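Local coordinates for ferrichrome ABC transporter substrate-binding protein (Staphylococcus pseudintermedius, PDB 5FLY), which probably binds ferrichrome-type iron siderophores as the substrate-binding component of an ABC importer, a class III solute-binding protein, at residues T159-F164 against D217-A222. Residues are numbered along the deposited sequence; the frame is centred on the assembly and turned at random.
With 7PG (2,5,8,11,14,17,20,23-octaoxapentacosan-25-ol), chain P.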
ATOM      1  N   THR A 159     -12.753  -2.263 -10.274  1.00  7.93           N
ATOM      2  CA  THR A 159     -12.557  -0.862  -9.947  1.00  8.30           C
ATOM      3  C   THR A 159     -12.500  -0.712  -8.441  1.00  8.96           C
ATOM      4  O   THR A 159     -13.334  -1.300  -7.740  1.00  7.84           O
ATOM      5  CB  THR A 159     -13.715  -0.007 -10.495  1.00  9.21           C
ATOM      6  OG1 THR A 159     -13.722  -0.091 -11.926  1.00 11.28           O
ATOM      7  CG2 THR A 159     -13.601   1.460 -10.024  1.00  8.41           C
ATOM      8  N   ILE A 160     -11.516   0.039  -7.941  1.00  8.43           N
ATOM      9  CA  ILE A 160     -11.442   0.366  -6.520  1.00  9.78           C
ATOM     10  C   ILE A 160     -11.755   1.833  -6.332  1.00  9.49           C
ATOM     11  O   ILE A 160     -11.022   2.698  -6.825  1.00  9.07           O
ATOM     12  CB  ILE A 160     -10.047   0.077  -5.896  1.00  9.79           C
ATOM     13  CG1 ILE A 160      -9.563  -1.335  -6.222  1.00  9.25           C
ATOM     14  CG2 ILE A 160     -10.101   0.277  -4.389  1.00 10.98           C
ATOM     15  CD1 ILE A 160      -8.082  -1.507  -6.041  1.00  9.63           C
ATOM     16  N   PHE A 161     -12.854   2.104  -5.644  1.00  8.69           N
ATOM     17  CA  PHE A 161     -13.140   3.439  -5.143  1.00  8.66           C
ATOM     18  C   PHE A 161     -12.803   3.529  -3.651  1.00 10.77           C
ATOM     19  O   PHE A 161     -12.916   2.540  -2.914  1.00 12.25           O
ATOM     20  CB  PHE A 161     -14.598   3.807  -5.355  1.00  8.09           C
ATOM     21  CG  PHE A 161     -15.002   3.959  -6.811  1.00  8.86           C
ATOM     22  CD1 PHE A 161     -14.373   4.872  -7.658  1.00  8.57           C
ATOM     23  CD2 PHE A 161     -16.047   3.199  -7.317  1.00  9.64           C
ATOM     24  CE1 PHE A 161     -14.785   5.002  -8.991  1.00  9.68           C
ATOM     25  CE2 PHE A 161     -16.454   3.320  -8.637  1.00 10.99           C
ATOM     26  CZ  PHE A 161     -15.827   4.225  -9.475  1.00  9.44           C
ATOM     27  N   GLU A 162     -12.360   4.703  -3.208  1.00  8.40           N
ATOM     28  CA  GLU A 162     -12.296   4.969  -1.771  1.00  7.75           C
ATOM     29  C   GLU A 162     -13.109   6.200  -1.423  1.00  8.77           C
ATOM     30  O   GLU A 162     -12.976   7.248  -2.058  1.00  7.92           O
ATOM     31  CB  GLU A 162     -10.856   5.159  -1.281  1.00  8.77           C
ATOM     32  CG  GLU A 162     -10.787   5.574   0.194  1.00  9.82           C
ATOM     33  CD  GLU A 162      -9.390   5.553   0.776  1.00 10.41           C
ATOM     34  OE1 GLU A 162      -8.406   5.387   0.010  1.00 10.38           O
ATOM     35  OE2 GLU A 162      -9.280   5.702   2.011  1.00 10.46           O
ATOM     36  N   ASP A 163     -13.940   6.037  -0.399  1.00  9.33           N
ATOM     37  CA  ASP A 163     -14.727   7.100   0.221  1.00 10.78           C
ATOM     38  C   ASP A 163     -13.897   7.679   1.374  1.00 10.18           C
ATOM     39  O   ASP A 163     -13.656   7.007   2.378  1.00  8.34           O
ATOM     40  CB  ASP A 163     -16.079   6.512   0.681  1.00 13.34           C
ATOM     41  CG  ASP A 163     -16.830   7.392   1.682  1.00 16.03           C
ATOM     42  OD1 ASP A 163     -16.943   8.613   1.455  1.00 15.18           O
ATOM     43  OD2 ASP A 163     -17.352   6.835   2.685  1.00 17.93           O
ATOM     44  N   PHE A 164     -13.407   8.906   1.207  1.00  8.46           N
ATOM     45  CA  PHE A 164     -12.540   9.511   2.204  1.00  9.79           C
ATOM     46  C   PHE A 164     -12.760  11.016   2.263  1.00 10.45           C
ATOM     47  O   PHE A 164     -12.665  11.694   1.244  1.00 10.07           O
ATOM     48  CB  PHE A 164     -11.069   9.218   1.897  1.00  9.70           C
ATOM     49  CG  PHE A 164     -10.127   9.831   2.886  1.00 10.63           C
ATOM     50  CD1 PHE A 164      -9.875   9.206   4.089  1.00 11.28           C
ATOM     51  CD2 PHE A 164      -9.512  11.053   2.622  1.00 11.03           C
ATOM     52  CE1 PHE A 164      -9.024   9.770   5.014  1.00 12.19           C
ATOM     53  CE2 PHE A 164      -8.647  11.621   3.552  1.00 10.77           C
ATOM     54  CZ  PHE A 164      -8.403  10.975   4.741  1.00 11.42           C
ATOM     55  N   ASP A 217     -16.326  -4.717 -13.981  1.00 13.87           N
ATOM     56  CA  ASP A 217     -17.211  -5.853 -13.729  1.00 14.54           C
ATOM     57  C   ASP A 217     -17.499  -6.036 -12.244  1.00 13.92           C
ATOM     58  O   ASP A 217     -18.575  -6.518 -11.855  1.00 14.15           O
ATOM     59  CB  ASP A 217     -16.598  -7.132 -14.299  1.00 13.88           C
ATOM     60  CG  ASP A 217     -16.436  -7.072 -15.801  1.00 15.85           C
ATOM     61  OD1 ASP A 217     -17.318  -6.490 -16.467  1.00 16.22           O
ATOM     62  OD2 ASP A 217     -15.419  -7.585 -16.308  1.00 18.42           O
ATOM     63  N   VAL A 218     -16.520  -5.649 -11.431  1.00 11.08           N
ATOM     64  CA  VAL A 218     -16.578  -5.746  -9.977  1.00 10.11           C
ATOM     65  C   VAL A 218     -16.195  -4.375  -9.433  1.00 11.65           C
ATOM     66  O   VAL A 218     -15.244  -3.758  -9.924  1.00  9.63           O
ATOM     67  CB  VAL A 218     -15.622  -6.822  -9.422  1.00  9.81           C
ATOM     68  CG1 VAL A 218     -15.615  -6.805  -7.899  1.00  9.85           C
ATOM     69  CG2 VAL A 218     -15.989  -8.209  -9.953  1.00 11.10           C
ATOM     70  N   ILE A 219     -16.942  -3.890  -8.441  1.00  9.22           N
ATOM     71  CA  ILE A 219     -16.636  -2.606  -7.824  1.00  8.84           C
ATOM     72  C   ILE A 219     -16.454  -2.747  -6.327  1.00 10.07           C
ATOM     73  O   ILE A 219     -17.349  -3.169  -5.609  1.00  8.55           O
ATOM     74  CB  ILE A 219     -17.723  -1.557  -8.084  1.00  9.45           C
ATOM     75  CG1 ILE A 219     -17.986  -1.416  -9.583  1.00 10.16           C
ATOM     76  CG2 ILE A 219     -17.309  -0.201  -7.445  1.00  9.57           C
ATOM     77  CD1 ILE A 219     -19.187  -0.554  -9.891  1.00 11.91           C
ATOM     78  N   ILE A 220     -15.277  -2.353  -5.876  1.00  8.17           N
ATOM     79  CA  ILE A 220     -14.916  -2.448  -4.483  1.00  8.11           C
ATOM     80  C   ILE A 220     -14.782  -1.045  -3.942  1.00  8.97           C
ATOM     81  O   ILE A 220     -14.072  -0.228  -4.523  1.00  8.49           O
ATOM     82  CB  ILE A 220     -13.622  -3.229  -4.290  1.00  8.42           C
ATOM     83  CG1 ILE A 220     -13.798  -4.664  -4.814  1.00  8.49           C
ATOM     84  CG2 ILE A 220     -13.204  -3.202  -2.815  1.00  8.76           C
ATOM     85  CD1 ILE A 220     -12.495  -5.433  -4.933  1.00  8.35           C
ATOM     86  N   THR A 221     -15.494  -0.777  -2.843  1.00  8.82           N
ATOM     87  CA  THR A 221     -15.435   0.512  -2.158  1.00  9.63           C
ATOM     88  C   THR A 221     -14.723   0.385  -0.812  1.00  9.18           C
ATOM     89  O   THR A 221     -15.176  -0.315   0.092  1.00  9.28           O
ATOM     90  CB  THR A 221     -16.835   1.096  -1.945  1.00 13.85           C
ATOM     91  OG1 THR A 221     -17.431   1.319  -3.223  1.00 14.08           O
ATOM     92  CG2 THR A 221     -16.778   2.428  -1.164  1.00 15.41           C
ATOM     93  N   ALA A 222     -13.595   1.073  -0.706  1.00  7.91           N
ATOM     94  CA  ALA A 222     -12.857   1.164   0.543  1.00  7.87           C
ATOM     95  C   ALA A 222     -13.404   2.325   1.347  1.00  8.19           C
ATOM     96  O   ALA A 222     -13.445   3.449   0.850  1.00  8.02           O
ATOM     97  CB  ALA A 222     -11.385   1.344   0.284  1.00  7.69           C
TER
HETATM   98  C2  7PG P1295      -3.065   6.928   4.263  1.00 40.77           C
HETATM   99  O1  7PG P1295      -4.387   7.221   4.621  1.00 42.64           O
HETATM  100  C3  7PG P1295      -5.222   7.456   3.524  1.00 40.90           C
HETATM  101  C4  7PG P1295      -5.422   8.957   3.331  1.00 43.06           C
HETATM  102  O2  7PG P1295      -6.517   9.214   2.494  1.00 46.21           O
HETATM  103  C5  7PG P1295      -6.481   8.554   1.263  1.00 41.44           C
HETATM  104  C6  7PG P1295      -7.053   9.419   0.145  1.00 39.74           C
HETATM  105  O3  7PG P1295      -6.356   9.164  -1.045  1.00 39.09           O
HETATM  106  C7  7PG P1295      -5.178   9.896  -1.245  1.00 36.54           C
HETATM  107  C8  7PG P1295      -4.391   9.273  -2.401  1.00 36.60           C
HETATM  108  O4  7PG P1295      -3.128   9.864  -2.582  1.00 39.19           O
HETATM  109  C9  7PG P1295      -2.290   9.796  -1.470  1.00 41.26           C
HETATM  110  C10 7PG P1295      -0.801   9.792  -1.824  1.00 42.84           C
HETATM  111  O5  7PG P1295      -0.158   9.031  -0.832  1.00 45.83           O
HETATM  112  C11 7PG P1295       1.159   8.617  -1.073  1.00 44.30           C
HETATM  113  C12 7PG P1295       1.467   7.395  -0.202  1.00 41.54           C
HETATM  114  O6  7PG P1295       1.774   6.282  -1.004  1.00 41.35           O
HETATM  115  C13 7PG P1295       0.754   5.349  -1.235  1.00 39.58           C
HETATM  116  C14 7PG P1295       0.437   4.587   0.047  1.00 38.24           C
HETATM  117  O7  7PG P1295       0.280   3.233  -0.267  1.00 43.04           O
HETATM  118  C15 7PG P1295       0.610   2.340   0.763  1.00 43.85           C
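Thr159, Phe161 and Asp163 hydrogen-bond through their backbones to Val218, Ile220 and Ala222, with Thr159 level with Ile219 and Phe161 with Thr221. The two parallel strands lie in the mixed sheet of the C-terminal lobe, after the long helix 127-152 that links the lobes in class III solute-binding proteins. Thr159 N donates to Val218 O, and its carbonyl takes Ile220 N in a nearly straight bond (N-H...O 179°); Phe161 repeats the pattern, giving its N to Ile220 O and receiving Ala222 N at 2.7 Å from its own O. The fifth bond runs from Asp163 N to Ala222 O. Several of these carbonyls also take a CA-H, the shortest such contact being Glu162 CA to Ala222 O at 3.2 Å.

On the face that carries Thr159 and Thr221, Ile219 CG2 meets the Phe161 ring obliquely, 3.6 Å from CD2, while Thr159 CG2 lies over one ring face, offset toward the rim. Ile160 and Ile220 share the other face, both touching Leu182 of helix 179-185.

Beyond them on that face, Glu162 has CG anti to the backbone N (chi1 174°), passing 3.5 Å from Ala222 O, and an extended chain. Its OE1 meets Arg177 in a salt bridge and Tyr171 OH; OE2 accepts from Trp258. The polyether 7PG sets O2 over the centre of the Phe164 ring, 3.2 Å above its plane. Strand 159-164, held by the buried pairing, thus brings Glu162 and Phe164 to the 7PG pocket, where the Arg177 salt bridge, with donors such as Trp258 NE1, would favour an ionised carboxylate.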